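Local coordinates for protein ubiquitin-like-specific protease 2 (Saccharomyces cerevisiae, PDB 5LNB) that is a cysteine protease of the C48 family that removes the small ubiquitin-like modifier SUMO from its target proteins, at residues W48-L54 and N118-W123; S81-T85 and I115-I119. All coordinates share one frame; numbering follows the deposited sequence.

Contact 1: W48-L54 and N118-W123; sequences WVNDSIL and NISYHW. With ACT (acetate ion), chain B.
W123 wedges its indole between L54 and N118 as loop 48-50 and the first turn of helix 51-67 pack on a hairpin whose strands 112-119 and 122-129 join through the type I' turn I119-H122. This hairpin of the Ulp1-type catalytic domain carries H122 beside D165 and C215, consistent with the family's Cys-His-Asp triad. On the tight, buried side L54 CD1 sits over the six-membered ring of W123, 3.6 Å from its centroid and 13° off the normal, while N118 CB covers the opposite face. At the ring edge W123 NE1 donates to V49 O (2.7 Å), in the carbonyl plane. With an alanine here, V49 O is likely to lose its donor, and a gap would probably open between L54 and N118. The indole of W48 runs nearly parallel to that of W123 but slid aside, barely overlapping it. Toward solvent the packing thins: exposed Y121 turns its edge to the face of W48, planes at 69°, with Y121 CD1 3.6 Å from W48 CD2. An acetate, probably from crystallisation, lies over one face of Y121; its short approach to N118 is doubtful. With CG anti to the backbone N (chi1 167°), N118 ND2 bonds D51 OD1 weakly (3.2 Å).

Contact 2: S81-T85 and I115-I119; sequences SFFYT and IPINI. With ACT (acetate ion), chain B.
Y84 lays its ring against I117 and I119, where helix 82-87 lies alongside one edge of strand 112-119, beyond the short strand 76-78. With CG anti to the backbone N (chi1 -178°), the ring swings toward these two side chains and slants across them. Y84 CB starts the contact beside I115 CG2, 4.3 Å away, and close to the carbonyl of P116. At CG and CD2 the ring meets I117 CG1, with I117 CD1 reaching CD2 and CE2. On the other side of the ring's long axis, CD1 and CE1 approach I117 CG2, which makes a CH-pi contact 20° off the ring normal. Farther out, Y84 CE1 comes to 3.6 Å from I119 CD1, and the same methyl lies near CZ and OH. The hydroxyl itself is hydrogen-bonded to E174 O, so helix 172-190 holds the tip of the side chain. F83 extends the apolar patch, its CE2 lying 4.1 Å from I115 CD1, and S81 packs against the P116 ring.

The backbones come close at S81 and P116, yet no direct hydrogen bond joins the two segments; waters bridge them instead. One takes the N-H of N118 (N to water 2.8 Å), donates to S81 O and also bonds T85 OG1. A second accepts from Y84 N (2.9 Å) and lies 2.8 Å from P116 O, to which it can donate. A third donates to N118 O (2.8 Å) and bonds T85 OG1. I115 and I117 make their backbone bonds to strand 122-129; on the opposite edge, in this catalytic domain of a C48 protease, a helix and a row of waters take the place of strand-to-strand bonds.

How the contacts relate
Contacts 1 and 2 share N118 and I119 at the end of strand 112-119. Contact 2 is mostly buried and sets helix 82-87 beside the edge of this strand; contact 1 lies at the hairpin turn into strand 122-129, partly open to solvent, and brings in the start of helix 51-67. Their chemistry follows their place: contact 1 combines an aromatic cluster with direct hydrogen bonds, whereas contact 2 joins aliphatic branches to aromatic rings and leaves its polar bridging to water. They also meet directly, S81 CB packing on W123 CH2 and S81 OG making a weak hydrogen bond with D51 OD1, so S81 joins the two contacts.

Contact 1: W48-L54 and N118-W123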
# COMPACT_ATOMS: atom_id res chain seq x y z
N TRP A 48 13.79 0.87 10.39
CA TRP A 48 12.74 1.54 9.63
C TRP A 48 12.71 1.01 8.20
O TRP A 48 13.75 0.86 7.56
CB TRP A 48 12.95 3.06 9.64
CG TRP A 48 11.94 3.80 8.80
CD1 TRP A 48 10.61 3.95 9.06
CD2 TRP A 48 12.19 4.46 7.56
NE1 TRP A 48 10.01 4.68 8.06
CE2 TRP A 48 10.96 5.00 7.13
CE3 TRP A 48 13.33 4.66 6.77
CZ2 TRP A 48 10.84 5.72 5.94
CZ3 TRP A 48 13.20 5.37 5.60
CH2 TRP A 48 11.97 5.89 5.19
N VAL A 49 11.52 0.70 7.71
CA VAL A 49 11.36 0.18 6.35
C VAL A 49 11.33 1.36 5.38
O VAL A 49 10.45 2.22 5.47
CB VAL A 49 10.08 -0.66 6.24
CG1 VAL A 49 9.86 -1.08 4.82
CG2 VAL A 49 10.17 -1.89 7.14
N ASN A 50 12.28 1.40 4.45
CA ASN A 50 12.36 2.56 3.56
C ASN A 50 11.33 2.45 2.42
O ASN A 50 10.66 1.43 2.24
CB ASN A 50 13.77 2.71 2.98
CG ASN A 50 14.24 1.48 2.23
OD1 ASN A 50 13.62 1.05 1.26
ND2 ASN A 50 15.35 0.90 2.68
N ASP A 51 11.21 3.55 1.66
CA ASP A 51 10.20 3.64 0.60
C ASP A 51 10.41 2.57 -0.47
O ASP A 51 9.44 2.07 -1.05
CB ASP A 51 10.24 5.02 -0.05
CG ASP A 51 10.07 6.13 0.95
OD1 ASP A 51 9.09 6.10 1.72
OD2 ASP A 51 10.92 7.05 0.97
N SER A 52 11.67 2.26 -0.79
CA SER A 52 11.95 1.30 -1.85
C SER A 52 11.37 -0.06 -1.51
O SER A 52 10.70 -0.69 -2.34
CB SER A 52 13.46 1.18 -2.07
OG SER A 52 13.99 2.43 -2.45
N ILE A 53 11.63 -0.53 -0.30
CA ILE A 53 11.13 -1.84 0.12
C ILE A 53 9.61 -1.83 0.15
O ILE A 53 8.96 -2.74 -0.36
CB ILE A 53 11.72 -2.22 1.49
CG1 ILE A 53 13.24 -2.45 1.39
CG2 ILE A 53 11.01 -3.43 2.02
CD1 ILE A 53 13.63 -3.54 0.41
N LEU A 54 9.03 -0.81 0.76
CA LEU A 54 7.58 -0.79 0.91
C LEU A 54 6.88 -0.67 -0.44
O LEU A 54 5.93 -1.40 -0.72
CB LEU A 54 7.16 0.33 1.85
CG LEU A 54 5.68 0.20 2.20
CD1 LEU A 54 5.52 0.42 3.67
CD2 LEU A 54 4.84 1.19 1.38
N ASN A 118 3.58 7.83 4.75
CA ASN A 118 4.85 7.86 5.47
C ASN A 118 5.01 9.25 6.07
O ASN A 118 5.28 10.21 5.34
CB ASN A 118 6.01 7.52 4.53
CG ASN A 118 7.37 7.83 5.13
OD1 ASN A 118 7.52 7.92 6.35
ND2 ASN A 118 8.37 7.98 4.27
N ILE A 119 4.81 9.37 7.38
CA ILE A 119 4.92 10.64 8.07
C ILE A 119 5.85 10.47 9.27
O ILE A 119 5.61 9.60 10.11
CB ILE A 119 3.56 11.18 8.54
CG1 ILE A 119 2.63 11.44 7.35
CG2 ILE A 119 3.75 12.45 9.35
CD1 ILE A 119 1.24 11.90 7.77
N SER A 120 6.89 11.30 9.34
CA SER A 120 7.82 11.28 10.47
C SER A 120 8.14 9.85 10.90
O SER A 120 8.06 9.49 12.08
CB SER A 120 7.28 12.08 11.65
OG SER A 120 7.00 13.41 11.26
N TYR A 121 8.50 9.02 9.92
CA TYR A 121 8.98 7.66 10.14
C TYR A 121 7.90 6.72 10.67
O TYR A 121 8.21 5.62 11.13
CB TYR A 121 10.18 7.64 11.09
CG TYR A 121 11.42 8.20 10.44
CD1 TYR A 121 12.26 7.39 9.69
CD2 TYR A 121 11.72 9.55 10.54
CE1 TYR A 121 13.39 7.90 9.07
CE2 TYR A 121 12.85 10.07 9.93
CZ TYR A 121 13.69 9.24 9.19
OH TYR A 121 14.81 9.75 8.57
N HIS A 122 6.63 7.13 10.60
CA HIS A 122 5.50 6.29 10.97
C HIS A 122 4.76 5.91 9.70
O HIS A 122 4.20 6.78 9.02
CB HIS A 122 4.57 7.04 11.94
CG HIS A 122 3.31 6.30 12.27
ND1 HIS A 122 2.25 6.89 12.91
CD2 HIS A 122 2.95 5.01 12.06
CE1 HIS A 122 1.28 6.01 13.08
NE2 HIS A 122 1.68 4.85 12.57
N TRP A 123 4.75 4.62 9.38
CA TRP A 123 4.01 4.07 8.26
C TRP A 123 2.60 3.67 8.68
O TRP A 123 2.41 2.99 9.69
CB TRP A 123 4.70 2.84 7.68
CG TRP A 123 5.89 3.08 6.78
CD1 TRP A 123 7.20 2.82 7.07
CD2 TRP A 123 5.86 3.54 5.43
NE1 TRP A 123 8.00 3.14 5.99
CE2 TRP A 123 7.19 3.58 4.97
CE3 TRP A 123 4.83 3.96 4.56
CZ2 TRP A 123 7.53 4.00 3.67
CZ3 TRP A 123 5.16 4.38 3.29
CH2 TRP A 123 6.51 4.40 2.86
C ACT B . 10.78 9.84 6.04
O ACT B . 10.04 9.79 7.06
OXT ACT B . 10.28 9.53 4.94
CH3 ACT B . 12.22 10.27 6.11

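Contact 2: S81-T85 and I115-I119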
# COMPACT_ATOMS: atom_id res chain seq x y z
N SER A 81 4.38 5.54 -2.26
CA SER A 81 4.38 6.28 -0.99
C SER A 81 4.67 7.76 -1.18
O SER A 81 4.26 8.57 -0.33
CB SER A 81 5.41 5.68 -0.04
OG SER A 81 6.71 5.81 -0.56
N PHE A 82 5.35 8.15 -2.25
CA PHE A 82 5.65 9.56 -2.45
C PHE A 82 4.44 10.40 -2.84
O PHE A 82 4.51 11.62 -2.72
CB PHE A 82 6.76 9.73 -3.48
CG PHE A 82 8.08 9.16 -3.04
CD1 PHE A 82 8.41 7.85 -3.31
CD2 PHE A 82 8.97 9.94 -2.31
CE1 PHE A 82 9.62 7.32 -2.90
CE2 PHE A 82 10.18 9.42 -1.89
CZ PHE A 82 10.51 8.11 -2.19
N PHE A 83 3.33 9.78 -3.26
CA PHE A 83 2.14 10.56 -3.60
C PHE A 83 1.66 11.39 -2.41
O PHE A 83 1.52 12.62 -2.51
CB PHE A 83 1.03 9.64 -4.10
CG PHE A 83 -0.31 10.33 -4.22
CD1 PHE A 83 -0.58 11.14 -5.30
CD2 PHE A 83 -1.28 10.17 -3.25
CE1 PHE A 83 -1.82 11.77 -5.42
CE2 PHE A 83 -2.51 10.81 -3.35
CZ PHE A 83 -2.77 11.60 -4.44
N TYR A 84 1.38 10.74 -1.27
CA TYR A 84 0.84 11.49 -0.14
C TYR A 84 1.80 12.58 0.30
O TYR A 84 1.40 13.72 0.56
CB TYR A 84 0.52 10.56 1.03
CG TYR A 84 -0.08 11.27 2.22
CD1 TYR A 84 0.74 11.78 3.23
CD2 TYR A 84 -1.45 11.41 2.35
CE1 TYR A 84 0.20 12.42 4.33
CE2 TYR A 84 -2.00 12.06 3.44
CZ TYR A 84 -1.18 12.56 4.42
OH TYR A 84 -1.72 13.20 5.51
N THR A 85 3.09 12.26 0.36
CA THR A 85 4.08 13.26 0.73
C THR A 85 4.04 14.45 -0.22
O THR A 85 4.15 15.61 0.21
CB THR A 85 5.47 12.62 0.74
OG1 THR A 85 5.47 11.55 1.70
CG2 THR A 85 6.54 13.65 1.10
N ILE A 115 -3.22 3.86 -0.88
CA ILE A 115 -2.32 4.97 -0.59
C ILE A 115 -1.53 4.71 0.68
O ILE A 115 -2.05 4.93 1.79
CB ILE A 115 -3.08 6.30 -0.49
CG1 ILE A 115 -3.88 6.54 -1.77
CG2 ILE A 115 -2.11 7.44 -0.21
CD1 ILE A 115 -4.74 7.79 -1.72
N PRO A 116 -0.28 4.24 0.58
CA PRO A 116 0.56 4.16 1.78
C PRO A 116 1.04 5.54 2.21
O PRO A 116 1.30 6.41 1.38
CB PRO A 116 1.72 3.25 1.35
CG PRO A 116 1.70 3.23 -0.12
CD PRO A 116 0.30 3.53 -0.57
N ILE A 117 1.15 5.73 3.53
CA ILE A 117 1.38 7.04 4.12
C ILE A 117 2.61 6.97 5.02
O ILE A 117 2.66 6.16 5.95
CB ILE A 117 0.15 7.53 4.91
CG1 ILE A 117 -1.00 7.78 3.92
CG2 ILE A 117 0.48 8.77 5.72
CD1 ILE A 117 -2.31 8.16 4.57
N ASN A 118 3.58 7.83 4.75
CA ASN A 118 4.85 7.86 5.47
C ASN A 118 5.01 9.25 6.07
O ASN A 118 5.28 10.21 5.34
CB ASN A 118 6.01 7.52 4.53
CG ASN A 118 7.37 7.83 5.13
OD1 ASN A 118 7.52 7.92 6.35
ND2 ASN A 118 8.37 7.98 4.27
N ILE A 119 4.81 9.37 7.38
CA ILE A 119 4.92 10.64 8.07
C ILE A 119 5.85 10.47 9.27
O ILE A 119 5.61 9.60 10.11
CB ILE A 119 3.56 11.18 8.54
CG1 ILE A 119 2.63 11.44 7.35
CG2 ILE A 119 3.75 12.45 9.35
CD1 ILE A 119 1.24 11.90 7.77
C ACT B . 10.78 9.84 6.04
O ACT B . 10.04 9.79 7.06
OXT ACT B . 10.28 9.53 4.94
CH3 ACT B . 12.22 10.27 6.11
O HOH W 1 3.51 9.24 2.31
O HOH W 2 1.09 7.83 -1.02
O HOH W 3 4.56 12.68 4.16